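Local coordinates for antibiotic resistance protein (Deinococcus radiodurans, PDB 2VLI) that is a P-loop NTPase-family phosphotransferase that probably gives resistance to tunicamycin, presumably by phosphorylating the drug, at residues A[32-37]-A[81-86]. Numbering follows the deposited sequence.
Sequences SFVFEP and IVPVSI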
ATOM      1  N   SER A  32       8.334 -31.070  -6.580  1.00 28.15           N
ATOM      2  CA  SER A  32       7.704 -29.800  -6.268  1.00 26.64           C
ATOM      3  C   SER A  32       6.390 -29.631  -7.028  1.00 25.96           C
ATOM      4  O   SER A  32       6.114 -30.328  -7.981  1.00 25.02           O
ATOM      5  CB  SER A  32       8.664 -28.624  -6.554  1.00 25.79           C
ATOM      6  OG  SER A  32       8.884 -28.433  -7.941  1.00 23.68           O
ATOM      7  N   PHE A  33       5.534 -28.743  -6.542  1.00 24.75           N
ATOM      8  CA  PHE A  33       4.222 -28.549  -7.159  1.00 24.12           C
ATOM      9  C   PHE A  33       3.930 -27.060  -7.134  1.00 22.16           C
ATOM     10  O   PHE A  33       4.160 -26.428  -6.108  1.00 20.47           O
ATOM     11  CB  PHE A  33       3.141 -29.334  -6.392  1.00 24.54           C
ATOM     12  CG  PHE A  33       1.741 -29.150  -6.928  1.00 24.99           C
ATOM     13  CD1 PHE A  33       0.874 -28.233  -6.344  1.00 25.21           C
ATOM     14  CD2 PHE A  33       1.273 -29.925  -7.980  1.00 26.51           C
ATOM     15  CE1 PHE A  33      -0.423 -28.065  -6.821  1.00 23.95           C
ATOM     16  CE2 PHE A  33      -0.002 -29.750  -8.473  1.00 26.93           C
ATOM     17  CZ  PHE A  33      -0.867 -28.818  -7.881  1.00 24.83           C
ATOM     18  N   VAL A  34       3.462 -26.530  -8.258  1.00 20.82           N
ATOM     19  CA  VAL A  34       3.094 -25.148  -8.367  1.00 20.99           C
ATOM     20  C   VAL A  34       1.592 -24.973  -8.051  1.00 20.80           C
ATOM     21  O   VAL A  34       0.711 -25.377  -8.806  1.00 21.24           O
ATOM     22  CB  VAL A  34       3.441 -24.558  -9.747  1.00 21.73           C
ATOM     23  CG1 VAL A  34       3.139 -23.086  -9.756  1.00 21.49           C
ATOM     24  CG2 VAL A  34       4.942 -24.735 -10.103  1.00 19.14           C
ATOM     25  N   PHE A  35       1.331 -24.386  -6.891  1.00 20.31           N
ATOM     26  CA  PHE A  35      -0.003 -24.055  -6.424  1.00 19.07           C
ATOM     27  C   PHE A  35      -0.378 -22.667  -6.899  1.00 19.92           C
ATOM     28  O   PHE A  35       0.254 -21.690  -6.516  1.00 20.17           O
ATOM     29  CB  PHE A  35       0.012 -24.143  -4.916  1.00 18.57           C
ATOM     30  CG  PHE A  35      -1.296 -23.856  -4.249  1.00 19.63           C
ATOM     31  CD1 PHE A  35      -2.059 -24.913  -3.699  1.00 19.76           C
ATOM     32  CD2 PHE A  35      -1.752 -22.566  -4.099  1.00 17.45           C
ATOM     33  CE1 PHE A  35      -3.231 -24.654  -3.000  1.00 18.82           C
ATOM     34  CE2 PHE A  35      -2.910 -22.320  -3.410  1.00 19.73           C
ATOM     35  CZ  PHE A  35      -3.661 -23.395  -2.883  1.00 18.25           C
ATOM     36  N   GLU A  36      -1.403 -22.564  -7.743  1.00 20.53           N
ATOM     37  CA  GLU A  36      -1.769 -21.310  -8.405  1.00 21.19           C
ATOM     38  C   GLU A  36      -3.042 -20.758  -7.823  1.00 20.64           C
ATOM     39  O   GLU A  36      -4.117 -21.237  -8.175  1.00 19.43           O
ATOM     40  CB  GLU A  36      -1.974 -21.506  -9.904  1.00 22.96           C
ATOM     41  CG  GLU A  36      -0.839 -22.229 -10.535  1.00 29.62           C
ATOM     42  CD  GLU A  36      -0.850 -22.173 -12.042  1.00 38.82           C
ATOM     43  OE1 GLU A  36      -1.873 -22.578 -12.675  1.00 45.64           O
ATOM     44  OE2 GLU A  36       0.206 -21.758 -12.588  1.00 46.88           O
ATOM     45  N   PRO A  37      -2.942 -19.743  -6.928  1.00 20.17           N
ATOM     46  CA  PRO A  37      -4.077 -19.193  -6.203  1.00 21.43           C
ATOM     47  C   PRO A  37      -5.169 -18.658  -7.090  1.00 21.90           C
ATOM     48  O   PRO A  37      -6.320 -18.612  -6.705  1.00 22.01           O
ATOM     49  CB  PRO A  37      -3.469 -18.028  -5.419  1.00 21.45           C
ATOM     50  CG  PRO A  37      -2.061 -18.384  -5.299  1.00 21.14           C
ATOM     51  CD  PRO A  37      -1.688 -19.090  -6.536  1.00 21.25           C
ATOM     52  N   ILE A  81       5.308 -24.470  -4.252  1.00 20.88           N
ATOM     53  CA  ILE A  81       5.665 -23.158  -4.818  1.00 20.34           C
ATOM     54  C   ILE A  81       4.410 -22.356  -5.144  1.00 19.48           C
ATOM     55  O   ILE A  81       3.553 -22.804  -5.881  1.00 18.53           O
ATOM     56  CB  ILE A  81       6.511 -23.283  -6.094  1.00 20.84           C
ATOM     57  CG1 ILE A  81       7.728 -24.182  -5.857  1.00 21.83           C
ATOM     58  CG2 ILE A  81       6.879 -21.901  -6.601  1.00 20.58           C
ATOM     59  CD1 ILE A  81       8.352 -24.845  -7.139  1.00 23.19           C
ATOM     60  N   VAL A  82       4.283 -21.173  -4.570  1.00 19.33           N
ATOM     61  CA  VAL A  82       3.063 -20.370  -4.705  1.00 17.94           C
ATOM     62  C   VAL A  82       3.368 -18.970  -5.282  1.00 18.65           C
ATOM     63  O   VAL A  82       3.756 -18.100  -4.535  1.00 17.63           O
ATOM     64  CB  VAL A  82       2.379 -20.193  -3.306  1.00 19.11           C
ATOM     65  CG1 VAL A  82       1.043 -19.479  -3.452  1.00 14.77           C
ATOM     66  CG2 VAL A  82       2.289 -21.553  -2.519  1.00 17.18           C
ATOM     67  N   PRO A  83       3.154 -18.743  -6.596  1.00 19.79           N
ATOM     68  CA  PRO A  83       3.277 -17.407  -7.198  1.00 19.81           C
ATOM     69  C   PRO A  83       2.026 -16.574  -6.929  1.00 20.11           C
ATOM     70  O   PRO A  83       0.932 -17.026  -7.201  1.00 19.66           O
ATOM     71  CB  PRO A  83       3.415 -17.681  -8.698  1.00 20.62           C
ATOM     72  CG  PRO A  83       3.013 -19.121  -8.914  1.00 21.64           C
ATOM     73  CD  PRO A  83       2.641 -19.731  -7.567  1.00 19.69           C
ATOM     74  N   VAL A  84       2.207 -15.356  -6.408  1.00 19.46           N
ATOM     75  CA  VAL A  84       1.144 -14.429  -6.155  1.00 20.28           C
ATOM     76  C   VAL A  84       1.556 -13.068  -6.674  1.00 22.12           C
ATOM     77  O   VAL A  84       2.711 -12.832  -6.967  1.00 20.94           O
ATOM     78  CB  VAL A  84       0.778 -14.325  -4.660  1.00 20.91           C
ATOM     79  CG1 VAL A  84       0.369 -15.655  -4.143  1.00 22.64           C
ATOM     80  CG2 VAL A  84       1.934 -13.832  -3.834  1.00 20.17           C
ATOM     81  N   SER A  85       0.569 -12.217  -6.851  1.00 24.69           N
ATOM     82  CA  SER A  85       0.744 -10.836  -7.272  1.00 26.64           C
ATOM     83  C   SER A  85      -0.171 -10.007  -6.428  1.00 26.93           C
ATOM     84  O   SER A  85      -1.360  -9.878  -6.736  1.00 27.24           O
ATOM     85  CB  SER A  85       0.342 -10.682  -8.718  1.00 27.57           C
ATOM     86  OG  SER A  85       1.341  -9.937  -9.379  1.00 32.11           O
ATOM     87  N   ILE A  86       0.349  -9.511  -5.306  1.00 26.09           N
ATOM     88  CA  ILE A  86      -0.457  -8.755  -4.368  1.00 26.68           C
ATOM     89  C   ILE A  86       0.277  -7.430  -4.103  1.00 27.69           C
ATOM     90  O   ILE A  86       1.456  -7.433  -3.827  1.00 25.57           O
ATOM     91  CB  ILE A  86      -0.623  -9.460  -3.040  1.00 26.09           C
ATOM     92  CG1 ILE A  86      -1.362 -10.811  -3.207  1.00 27.84           C
ATOM     93  CG2 ILE A  86      -1.351  -8.563  -2.052  1.00 24.83           C
ATOM     94  CD1 ILE A  86      -2.834 -10.699  -3.363  1.00 27.96           C
TER
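V34 and I81 form a parallel beta bridge, their CA atoms 4.8 Å apart. Two backbone hydrogen bonds frame it. I81 N donates to F33 O at 2.9 Å in an almost straight bond (177° at the hydrogen). F35 N donates to I81 O, also at 2.9 Å but more bent (146°). I81 thus spends both its N-H and its C=O on the strand beside it, on F33 and F35, which flank V34. Two CA-H...O contacts supplement these bonds, V34 CA to I81 O and V82 CA to F35 O.

P83 has no N-H to continue the ladder. Its ring carbon CD lies 3.3 Å from F35 O instead. V34 CG1 meets the same CD at 4.0 Å. With CG1 anti to the backbone N (chi1 -175°), this methyl lies beside the carbonyl carbon, where it meets the proline ring. V34 and P83 cross at about a right angle. V34, I81 and P83 also pack on helix 20-28.

F35 and P37 make the other apolar group. P37 CG touches V82 CG1 and V84 CG1, each at 3.8 Å, while its CD rests near P83 O. F35 CB approaches V82 CG2, and the F35 ring packs on helix 61-75.

At the start of the contact, I81 CD1 lies 3.7 Å from S32 OG. That hydroxyl is hydrogen-bonded to L29 and H26.

Strand 33-34 is an outermost strand of the parallel sheet, and strand 80-84 lies between it and strand 7-11, in the 2-3-1-4-5 order of this P-loop NTPase-type core. The strand pairing is therefore short: two backbone bonds from I81 hold it, and packing of P83 and P37 takes over where P83 offers no N-H.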